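Local coordinates for GTPase-activating protein GYP1 (Saccharomyces cerevisiae, PDB 1FKM) that stimulates GTP hydrolysis by Ypt/Rab-type GTPases, including YPT1 and YPT7, through its TBC domain, which supplies an arginine finger and a glutamine finger in trans, at residues P51-T54 / K55-E58; Q231-F234 / R235-C239; I352-Q356 / N357-K361. One frame throughout, in Å; residues are numbered along the deposited sequence. Where two conformers were deposited one is given.

Interaction 1: P51-T54 / K55-E58; sequences PVNT and KRQE
Gln57 reaches back over Thr54 to Pro51, and the two ends of this tight bend are joined by its side-chain amide. NE2 of Gln57 donates to O of Pro51 at 3.0 Å, with an N-H...O angle of 170°. The carbonyl oxygen lies in the amide plane and the donor almost on the line of the Pro51 C=O bond, so the approach is nearly straight from both sides. CG of Gln57 turns away from its own carbonyl carbon and the chain then runs extended, which carries NE2 this far; on the way CG of Gln57 rests 3.9 Å from CG of the Pro51 ring.

Asn53 works in the opposite sense, forward along the chain. OD1 of Asn53 accepts from N of Lys55 at 3.0 Å, a bent bond at 138°, and this closes an Asx turn. O of Asn53 then takes N of Arg56 at 2.9 Å, and the phi/psi values of Thr54 and Lys55 make that reverse turn type I. A second turn follows directly, where N of Gln57 bonds O of Thr54 at 3.3 Å. The turns lead from the loop after helix 39-46 into helix 57-74 of the TBC domain.

With CG anti to its backbone N (chi1 -175°), Asn53 sets its amide across the bent Lys55 chain, whose CD comes within 3.1 Å of Asn53 OD1. The aliphatic part of Arg56 passes CB of Asn53 at about van der Waals distance. Thr54 sends OG1 outside the bend, to the backbone oxygen of Thr19. Its own carbonyl oxygen is also gripped by a water, which donates to O of Thr54 at 2.6 Å and accepts from N of Glu58.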
ATOM      1  N   PRO A  51      12.847 -11.718   9.030  1.00 25.16           N
ATOM      2  CA  PRO A  51      14.199 -11.382   9.490  1.00 25.18           C
ATOM      3  C   PRO A  51      15.245 -11.598   8.395  1.00 24.42           C
ATOM      4  O   PRO A  51      15.129 -12.519   7.593  1.00 22.68           O
ATOM      5  CB  PRO A  51      14.398 -12.306  10.698  1.00 30.32           C
ATOM      6  CG  PRO A  51      13.504 -13.470  10.405  1.00 32.16           C
ATOM      7  CD  PRO A  51      12.271 -12.821   9.821  1.00 29.08           C
ATOM      8  N   VAL A  52      16.262 -10.740   8.355  1.00 24.03           N
ATOM      9  CA  VAL A  52      17.304 -10.875   7.341  1.00 24.56           C
ATOM     10  C   VAL A  52      18.185 -12.103   7.569  1.00 25.74           C
ATOM     11  O   VAL A  52      18.800 -12.608   6.634  1.00 26.58           O
ATOM     12  CB  VAL A  52      18.185  -9.609   7.263  1.00 28.33           C
ATOM     13  CG1 VAL A  52      17.352  -8.444   6.740  1.00 29.01           C
ATOM     14  CG2 VAL A  52      18.774  -9.283   8.638  1.00 29.24           C
ATOM     15  N   ASN A  53      18.249 -12.581   8.810  1.00 24.47           N
ATOM     16  CA  ASN A  53      19.028 -13.781   9.114  1.00 24.92           C
ATOM     17  C   ASN A  53      18.144 -14.958   8.714  1.00 24.24           C
ATOM     18  O   ASN A  53      17.186 -15.280   9.414  1.00 24.48           O
ATOM     19  CB  ASN A  53      19.337 -13.863  10.608  1.00 27.89           C
ATOM     20  CG  ASN A  53      20.253 -15.026  10.951  1.00 29.13           C
ATOM     21  OD1 ASN A  53      20.243 -16.058  10.278  1.00 30.26           O
ATOM     22  ND2 ASN A  53      21.040 -14.868  12.013  1.00 29.59           N
ATOM     23  N   THR A  54      18.464 -15.595   7.593  1.00 28.59           N
ATOM     24  CA  THR A  54      17.670 -16.713   7.086  1.00 30.13           C
ATOM     25  C   THR A  54      17.463 -17.854   8.077  1.00 32.81           C
ATOM     26  O   THR A  54      16.431 -18.527   8.046  1.00 31.93           O
ATOM     27  CB  THR A  54      18.282 -17.288   5.787  1.00 34.09           C
ATOM     28  OG1 THR A  54      19.609 -17.765   6.044  1.00 35.04           O
ATOM     29  CG2 THR A  54      18.338 -16.216   4.709  1.00 33.76           C
ATOM     30  N   LYS A  55      18.431 -18.068   8.960  1.00 32.33           N
ATOM     31  CA  LYS A  55      18.322 -19.138   9.947  1.00 34.57           C
ATOM     32  C   LYS A  55      17.224 -18.888  10.977  1.00 33.01           C
ATOM     33  O   LYS A  55      16.820 -19.806  11.689  1.00 32.33           O
ATOM     34  CB  LYS A  55      19.655 -19.328  10.676  1.00 46.61           C
ATOM     35  CG  LYS A  55      20.811 -19.713   9.774  1.00 51.29           C
ATOM     36  CD  LYS A  55      21.879 -18.632   9.760  1.00 56.80           C
ATOM     37  CE  LYS A  55      22.454 -18.398  11.149  1.00 57.04           C
ATOM     38  NZ  LYS A  55      23.426 -17.275  11.155  1.00 58.71           N
ATOM     39  N   ARG A  56      16.745 -17.649  11.059  1.00 27.74           N
ATOM     40  CA  ARG A  56      15.701 -17.292  12.018  1.00 27.91           C
ATOM     41  C   ARG A  56      14.310 -17.154  11.405  1.00 26.27           C
ATOM     42  O   ARG A  56      13.324 -16.963  12.124  1.00 25.37           O
ATOM     43  CB  ARG A  56      16.062 -15.977  12.713  1.00 40.59           C
ATOM     44  CG  ARG A  56      17.330 -16.045  13.541  1.00 45.80           C
ATOM     45  CD  ARG A  56      17.617 -14.733  14.250  1.00 51.06           C
ATOM     46  NE  ARG A  56      18.740 -14.875  15.170  1.00 57.47           N
ATOM     47  CZ  ARG A  56      19.184 -13.914  15.971  1.00 61.80           C
ATOM     48  NH1 ARG A  56      18.600 -12.722  15.972  1.00 64.31           N
ATOM     49  NH2 ARG A  56      20.210 -14.146  16.779  1.00 63.10           N
ATOM     50  N   GLN A  57      14.226 -17.266  10.085  1.00 26.64           N
ATOM     51  CA  GLN A  57      12.950 -17.107   9.391  1.00 28.23           C
ATOM     52  C   GLN A  57      11.889 -18.163   9.688  1.00 29.18           C
ATOM     53  O   GLN A  57      10.743 -17.825   9.989  1.00 28.36           O
ATOM     54  CB  GLN A  57      13.188 -17.030   7.881  1.00 28.28           C
ATOM     55  CG  GLN A  57      14.124 -15.908   7.466  1.00 26.39           C
ATOM     56  CD  GLN A  57      14.238 -15.775   5.961  1.00 27.23           C
ATOM     57  OE1 GLN A  57      13.924 -16.706   5.221  1.00 27.43           O
ATOM     58  NE2 GLN A  57      14.703 -14.622   5.501  1.00 24.46           N
ATOM     59  N   GLU A  58      12.260 -19.437   9.602  1.00 30.31           N
ATOM     60  CA  GLU A  58      11.306 -20.512   9.853  1.00 32.72           C
ATOM     61  C   GLU A  58      10.614 -20.367  11.203  1.00 31.75           C
ATOM     62  O   GLU A  58       9.385 -20.417  11.291  1.00 30.55           O
ATOM     63  CB  GLU A  58      11.995 -21.878   9.803  1.00 48.10           C
ATOM     64  CG  GLU A  58      11.036 -23.031  10.064  1.00 54.39           C
ATOM     65  CD  GLU A  58      11.743 -24.339  10.336  1.00 56.71           C
ATOM     66  OE1 GLU A  58      12.493 -24.409  11.332  1.00 59.16           O
ATOM     67  OE2 GLU A  58      11.546 -25.296   9.557  1.00 60.38           O
TER
HETATM   68  O   HOH W   1      14.922 -20.442   8.875  1.00 34.67           O

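Interaction 2: Q231-F234 / R235-C239; sequences QFAF and RWMNC
Helix 230-238 of the TBC domain carries two i to i+4 contacts of aromatic rings, Phe232 with Trp236 and Phe234 with Asn238. The first is a T-shaped pair: the edge of Phe232 is directed at the face of the indole, with ring centroids 5.0 Å apart and planes at 63°. CD1 of Phe232 makes the closest side-chain approach, 3.8 Å from CZ2 of Trp236, offset toward the rim of the indole. Phe232 holds CG between its backbone N and carbonyl carbon, which sets the ring on the side of the helix to which the Trp236 indole leans back. O of Phe232 lies over the same indole, 3.2 Å from CD1 of Trp236. Phe335 of helix 324-338 adds a further edge-to-face partner for Trp236.

Ala233 and Met237, modelled as selenomethionine, are joined by the backbone bond from N of Met237 to O of Ala233 at 2.9 Å. Both side chains pack on Leu207 of helix 198-214.

At the far end Asn238 lies beside Phe234 and points the same way, ring and amide planes only 23° apart. The amide of Asn238 is held beyond the pair: OD1 binds NE2 of Gln197, and ND2 binds O of Gln131, the glutamine finger. Between the two residues themselves, CB of Asn238 sits over the Phe234 face in a CH-pi contact, 4.2 Å from the ring centroid and 26° off its normal.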
ATOM      1  N   GLN A 231     -10.375  18.688  -1.044  1.00 26.49           N
ATOM      2  CA  GLN A 231     -11.378  18.148  -1.961  1.00 27.93           C
ATOM      3  C   GLN A 231     -10.895  17.060  -2.915  1.00 28.56           C
ATOM      4  O   GLN A 231     -11.703  16.326  -3.483  1.00 30.40           O
ATOM      5  CB  GLN A 231     -12.028  19.287  -2.742  1.00 30.58           C
ATOM      6  CG  GLN A 231     -12.745  20.262  -1.832  1.00 31.90           C
ATOM      7  CD  GLN A 231     -13.260  21.479  -2.563  1.00 34.04           C
ATOM      8  OE1 GLN A 231     -12.540  22.099  -3.346  1.00 32.61           O
ATOM      9  NE2 GLN A 231     -14.512  21.837  -2.300  1.00 35.83           N
ATOM     10  N   PHE A 232      -9.585  16.948  -3.106  1.00 25.77           N
ATOM     11  CA  PHE A 232      -9.074  15.900  -3.973  1.00 24.80           C
ATOM     12  C   PHE A 232      -7.922  15.143  -3.317  1.00 23.87           C
ATOM     13  O   PHE A 232      -7.732  13.954  -3.562  1.00 26.45           O
ATOM     14  CB  PHE A 232      -8.636  16.483  -5.332  1.00 26.99           C
ATOM     15  CG  PHE A 232      -7.473  17.436  -5.252  1.00 25.53           C
ATOM     16  CD1 PHE A 232      -6.167  16.960  -5.183  1.00 24.52           C
ATOM     17  CD2 PHE A 232      -7.687  18.813  -5.250  1.00 24.99           C
ATOM     18  CE1 PHE A 232      -5.089  17.838  -5.115  1.00 24.33           C
ATOM     19  CE2 PHE A 232      -6.618  19.702  -5.183  1.00 26.09           C
ATOM     20  CZ  PHE A 232      -5.312  19.214  -5.114  1.00 24.59           C
ATOM     21  N   ALA A 233      -7.183  15.827  -2.451  1.00 20.47           N
ATOM     22  CA  ALA A 233      -6.025  15.235  -1.792  1.00 20.70           C
ATOM     23  C   ALA A 233      -6.312  14.357  -0.579  1.00 21.85           C
ATOM     24  O   ALA A 233      -5.457  13.564  -0.176  1.00 20.47           O
ATOM     25  CB  ALA A 233      -5.040  16.330  -1.405  1.00 18.72           C
ATOM     26  N   PHE A 234      -7.488  14.487   0.025  1.00 23.07           N
ATOM     27  CA  PHE A 234      -7.747  13.635   1.177  1.00 25.02           C
ATOM     28  C   PHE A 234      -7.644  12.175   0.743  1.00 24.52           C
ATOM     29  O   PHE A 234      -7.005  11.362   1.410  1.00 24.02           O
ATOM     30  CB  PHE A 234      -9.131  13.867   1.780  1.00 28.28           C
ATOM     31  CG  PHE A 234      -9.420  12.958   2.941  1.00 30.42           C
ATOM     32  CD1 PHE A 234      -8.879  13.221   4.192  1.00 32.30           C
ATOM     33  CD2 PHE A 234     -10.156  11.791   2.763  1.00 32.02           C
ATOM     34  CE1 PHE A 234      -9.056  12.330   5.252  1.00 34.15           C
ATOM     35  CE2 PHE A 234     -10.340  10.893   3.816  1.00 34.00           C
ATOM     36  CZ  PHE A 234      -9.788  11.164   5.060  1.00 32.84           C
ATOM     37  N   ARG A 235      -8.268  11.844  -0.382  0.50 22.32           N
ATOM     38  CA  ARG A 235      -8.238  10.473  -0.870  0.50 22.05           C
ATOM     39  C   ARG A 235      -6.816  10.068  -1.256  0.50 21.44           C
ATOM     40  O   ARG A 235      -6.407   8.930  -1.025  0.50 19.98           O
ATOM     41  CB  ARG A 235      -9.179  10.313  -2.066  0.50 23.83           C
ATOM     42  CG  ARG A 235      -9.509   8.863  -2.399  0.50 25.47           C
ATOM     43  CD  ARG A 235     -10.484   8.763  -3.568  0.50 28.32           C
ATOM     44  NE  ARG A 235      -9.886   9.199  -4.828  0.50 29.37           N
ATOM     45  CZ  ARG A 235     -10.537   9.257  -5.984  0.50 29.63           C
ATOM     46  NH1 ARG A 235     -11.813   8.910  -6.046  0.50 30.57           N
ATOM     47  NH2 ARG A 235      -9.910   9.655  -7.082  0.50 30.48           N
ATOM     48  N   TRP A 236      -6.065  10.997  -1.843  1.00 23.01           N
ATOM     49  CA  TRP A 236      -4.683  10.720  -2.235  1.00 22.80           C
ATOM     50  C   TRP A 236      -3.883  10.304  -1.001  1.00 22.76           C
ATOM     51  O   TRP A 236      -3.105   9.352  -1.034  1.00 22.60           O
ATOM     52  CB  TRP A 236      -4.023  11.964  -2.834  1.00 20.54           C
ATOM     53  CG  TRP A 236      -4.528  12.378  -4.194  1.00 19.53           C
ATOM     54  CD1 TRP A 236      -5.637  11.921  -4.844  1.00 19.41           C
ATOM     55  CD2 TRP A 236      -3.929  13.354  -5.052  1.00 20.03           C
ATOM     56  NE1 TRP A 236      -5.765  12.557  -6.063  1.00 19.99           N
ATOM     57  CE2 TRP A 236      -4.728  13.441  -6.211  1.00 19.91           C
ATOM     58  CE3 TRP A 236      -2.789  14.164  -4.948  1.00 20.17           C
ATOM     59  CZ2 TRP A 236      -4.425  14.312  -7.264  1.00 20.46           C
ATOM     60  CZ3 TRP A 236      -2.488  15.028  -5.994  1.00 21.63           C
ATOM     61  CH2 TRP A 236      -3.304  15.095  -7.135  1.00 19.17           C
HETATM   62  N   MSE A 237      -4.077  11.037   0.089  1.00 23.31           N
HETATM   63  CA  MSE A 237      -3.362  10.753   1.327  1.00 25.27           C
HETATM   64  C   MSE A 237      -3.903   9.533   2.071  1.00 23.36           C
HETATM   65  O   MSE A 237      -3.138   8.667   2.490  1.00 23.12           O
HETATM   66  CB  MSE A 237      -3.414  11.970   2.249  1.00 28.81           C
HETATM   67  CG  MSE A 237      -2.075  12.637   2.441  1.00 36.96           C
HETATM   68 SE   MSE A 237      -1.218  13.081   0.774  1.00 45.76          SE
HETATM   69  CE  MSE A 237      -1.709  14.944   0.660  1.00 39.29           C
ATOM     70  N   ASN A 238      -5.223   9.473   2.215  1.00 20.22           N
ATOM     71  CA  ASN A 238      -5.884   8.394   2.937  1.00 21.71           C
ATOM     72  C   ASN A 238      -5.613   6.997   2.373  1.00 23.76           C
ATOM     73  O   ASN A 238      -5.458   6.041   3.132  1.00 22.41           O
ATOM     74  CB  ASN A 238      -7.396   8.655   2.981  1.00 22.04           C
ATOM     75  CG  ASN A 238      -8.105   7.829   4.041  1.00 24.71           C
ATOM     76  OD1 ASN A 238      -7.689   7.805   5.200  1.00 24.26           O
ATOM     77  ND2 ASN A 238      -9.185   7.161   3.654  1.00 24.39           N
ATOM     78  N   CYS A 239      -5.544   6.882   1.048  1.00 24.53           N
ATOM     79  CA  CYS A 239      -5.308   5.583   0.414  1.00 26.01           C
ATOM     80  C   CYS A 239      -3.952   5.504  -0.290  1.00 24.71           C
ATOM     81  O   CYS A 239      -3.735   4.632  -1.126  1.00 22.72           O
ATOM     82  CB  CYS A 239      -6.425   5.296  -0.599  1.00 31.88           C
ATOM     83  SG  CYS A 239      -8.098   5.584   0.031  1.00 42.38           S
TER

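Interaction 3: I352-Q356 / N357-K361; sequences ITFLQ and NPPTK
A side-chain amide stands in for part of the backbone bonding where helix 348-355 ends: ND2 of Asn357 donates to O of Thr353 at 2.9 Å, with an N-H...O angle of 144°. The donor lies in the carbonyl plane, on a lone pair of Thr353 O. CG of Asn357, anti to its carbonyl carbon (chi1 -60°), brings the amide back over the last turn. N of Asn357 bonds one residue nearer, to O of Phe354 at 3.1 Å. O of Phe354 also lies 3.0 Å from N of Pro358, which has no hydrogen to give.

On the flank of the turn, CZ of Phe354 meets CD of Pro359 at 3.7 Å, the two side chains crossing at about a right angle. Trp339 stacks edge-to-face with Phe354 and also touches Pro359. Replacing Phe354 by alanine would probably deprive CD of Pro359 of its ring contact and Trp339 of an edge-to-face partner, opening a gap between them.

Pro359 is the centre of an inverse gamma turn. Neither proline nitrogen can donate, which is consistent with the chain leaving the helix here rather than adding a further turn.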
ATOM      1  N   ILE A 352     -12.007  19.249  -9.881  1.00 28.56           N
ATOM      2  CA  ILE A 352     -12.318  18.159  -8.957  1.00 29.99           C
ATOM      3  C   ILE A 352     -12.544  16.853  -9.708  1.00 30.97           C
ATOM      4  O   ILE A 352     -12.020  15.806  -9.324  1.00 29.77           O
ATOM      5  CB  ILE A 352     -13.575  18.469  -8.107  1.00 33.21           C
ATOM      6  CG1 ILE A 352     -13.380  19.789  -7.354  1.00 30.81           C
ATOM      7  CG2 ILE A 352     -13.832  17.341  -7.113  1.00 33.14           C
ATOM      8  CD1 ILE A 352     -12.117  19.845  -6.505  1.00 32.54           C
ATOM      9  N   THR A 353     -13.326  16.917 -10.781  1.00 30.17           N
ATOM     10  CA  THR A 353     -13.601  15.740 -11.591  1.00 30.97           C
ATOM     11  C   THR A 353     -12.292  15.146 -12.113  1.00 30.11           C
ATOM     12  O   THR A 353     -12.073  13.938 -12.036  1.00 29.93           O
ATOM     13  CB  THR A 353     -14.503  16.094 -12.797  1.00 37.48           C
ATOM     14  OG1 THR A 353     -15.779  16.536 -12.325  1.00 41.87           O
ATOM     15  CG2 THR A 353     -14.694  14.884 -13.704  1.00 40.92           C
ATOM     16  N   PHE A 354     -11.423  16.009 -12.633  1.00 30.50           N
ATOM     17  CA  PHE A 354     -10.134  15.589 -13.185  1.00 30.15           C
ATOM     18  C   PHE A 354      -9.190  14.956 -12.161  1.00 30.13           C
ATOM     19  O   PHE A 354      -8.630  13.888 -12.404  1.00 31.18           O
ATOM     20  CB  PHE A 354      -9.428  16.782 -13.837  1.00 25.22           C
ATOM     21  CG  PHE A 354      -8.124  16.427 -14.504  1.00 24.66           C
ATOM     22  CD1 PHE A 354      -8.101  15.947 -15.809  1.00 25.17           C
ATOM     23  CD2 PHE A 354      -6.920  16.559 -13.821  1.00 24.68           C
ATOM     24  CE1 PHE A 354      -6.896  15.605 -16.426  1.00 26.79           C
ATOM     25  CE2 PHE A 354      -5.708  16.219 -14.430  1.00 24.61           C
ATOM     26  CZ  PHE A 354      -5.698  15.743 -15.734  1.00 24.14           C
ATOM     27  N   LEU A 355      -9.005  15.615 -11.022  1.00 26.53           N
ATOM     28  CA  LEU A 355      -8.103  15.107  -9.998  1.00 28.47           C
ATOM     29  C   LEU A 355      -8.604  13.874  -9.252  1.00 30.42           C
ATOM     30  O   LEU A 355      -7.823  13.202  -8.577  1.00 30.63           O
ATOM     31  CB  LEU A 355      -7.755  16.221  -9.009  1.00 27.90           C
ATOM     32  CG  LEU A 355      -6.958  17.351  -9.669  1.00 27.09           C
ATOM     33  CD1 LEU A 355      -6.748  18.489  -8.685  1.00 27.80           C
ATOM     34  CD2 LEU A 355      -5.621  16.805 -10.177  1.00 28.24           C
ATOM     35  N   GLN A 356      -9.898  13.582  -9.361  1.00 31.05           N
ATOM     36  CA  GLN A 356     -10.455  12.396  -8.717  1.00 33.82           C
ATOM     37  C   GLN A 356     -10.553  11.291  -9.765  1.00 34.08           C
ATOM     38  O   GLN A 356     -10.980  10.177  -9.473  1.00 35.56           O
ATOM     39  CB  GLN A 356     -11.844  12.682  -8.133  1.00 38.36           C
ATOM     40  CG  GLN A 356     -11.866  13.795  -7.092  1.00 41.44           C
ATOM     41  CD  GLN A 356     -13.242  13.998  -6.482  1.00 43.54           C
ATOM     42  OE1 GLN A 356     -14.255  13.931  -7.176  1.00 46.20           O
ATOM     43  NE2 GLN A 356     -13.283  14.260  -5.182  1.00 44.65           N
ATOM     44  N   ASN A 357     -10.154  11.613 -10.992  1.00 30.57           N
ATOM     45  CA  ASN A 357     -10.180  10.653 -12.091  1.00 30.93           C
ATOM     46  C   ASN A 357      -9.043  10.942 -13.073  1.00 28.43           C
ATOM     47  O   ASN A 357      -9.276  11.113 -14.269  1.00 28.64           O
ATOM     48  CB  ASN A 357     -11.524  10.728 -12.819  1.00 44.01           C
ATOM     49  CG  ASN A 357     -12.696  10.408 -11.913  1.00 47.44           C
ATOM     50  OD1 ASN A 357     -12.847   9.277 -11.453  1.00 49.53           O
ATOM     51  ND2 ASN A 357     -13.529  11.409 -11.647  1.00 46.58           N
ATOM     52  N   PRO A 358      -7.795  10.996 -12.575  1.00 29.49           N
ATOM     53  CA  PRO A 358      -6.612  11.268 -13.402  1.00 29.00           C
ATOM     54  C   PRO A 358      -6.455  10.251 -14.531  1.00 28.20           C
ATOM     55  O   PRO A 358      -6.754   9.074 -14.355  1.00 27.31           O
ATOM     56  CB  PRO A 358      -5.458  11.175 -12.404  1.00 35.82           C
ATOM     57  CG  PRO A 358      -6.099  11.466 -11.089  1.00 37.60           C
ATOM     58  CD  PRO A 358      -7.399  10.730 -11.183  1.00 33.70           C
ATOM     59  N   PRO A 359      -5.974  10.697 -15.703  1.00 26.76           N
ATOM     60  CA  PRO A 359      -5.771   9.826 -16.867  1.00 26.36           C
ATOM     61  C   PRO A 359      -4.493   8.998 -16.735  1.00 25.63           C
ATOM     62  O   PRO A 359      -3.524   9.209 -17.465  1.00 25.04           O
ATOM     63  CB  PRO A 359      -5.704  10.820 -18.021  1.00 32.02           C
ATOM     64  CG  PRO A 359      -5.001  11.988 -17.383  1.00 32.60           C
ATOM     65  CD  PRO A 359      -5.696  12.105 -16.045  1.00 31.26           C
ATOM     66  N   THR A 360      -4.503   8.051 -15.802  1.00 24.96           N
ATOM     67  CA  THR A 360      -3.342   7.202 -15.536  1.00 25.35           C
ATOM     68  C   THR A 360      -3.582   5.752 -15.950  1.00 27.10           C
ATOM     69  O   THR A 360      -2.760   4.874 -15.678  1.00 24.14           O
ATOM     70  CB  THR A 360      -3.016   7.201 -14.040  1.00 26.37           C
ATOM     71  OG1 THR A 360      -4.136   6.665 -13.321  1.00 25.31           O
ATOM     72  CG2 THR A 360      -2.741   8.620 -13.554  1.00 25.82           C
ATOM     73  N   LYS A 361      -4.715   5.515 -16.601  1.00 26.06           N
ATOM     74  CA  LYS A 361      -5.100   4.180 -17.038  1.00 30.35           C
ATOM     75  C   LYS A 361      -4.028   3.446 -17.837  1.00 29.64           C
ATOM     76  O   LYS A 361      -3.799   2.250 -17.631  1.00 27.79           O
ATOM     77  CB  LYS A 361      -6.384   4.270 -17.864  1.00 52.71           C
ATOM     78  CG  LYS A 361      -6.975   2.933 -18.264  1.00 58.80           C
ATOM     79  CD  LYS A 361      -8.361   3.103 -18.877  1.00 65.48           C
ATOM     80  CE  LYS A 361      -9.390   3.573 -17.846  1.00 69.65           C
ATOM     81  NZ  LYS A 361      -9.104   4.925 -17.285  1.00 70.12           N
TER

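Overall arrangement
Interaction 2 is the buried one, whereas interactions 1 and 3 lie at the surface. Interaction 1 stands apart, on the opposite side of the chain's centre, its nearest atoms about 25 Å from interaction 2 and about 33 Å from interaction 3. Interactions 2 and 3 touch, their centres about 12 Å apart: NH2 of Arg235 probably bonds O of Gln356 at 2.7 Å, and Phe232 packs on Leu355, joining helix 230-238 to the end of helix 348-355. The chemistry follows the place in the fold. At the two helix boundaries, amide side chains bond backbone atoms, entering a helix in interaction 1 and leaving one in interaction 3; within the buried contact of helix 230-238, aromatic faces and edges dominate.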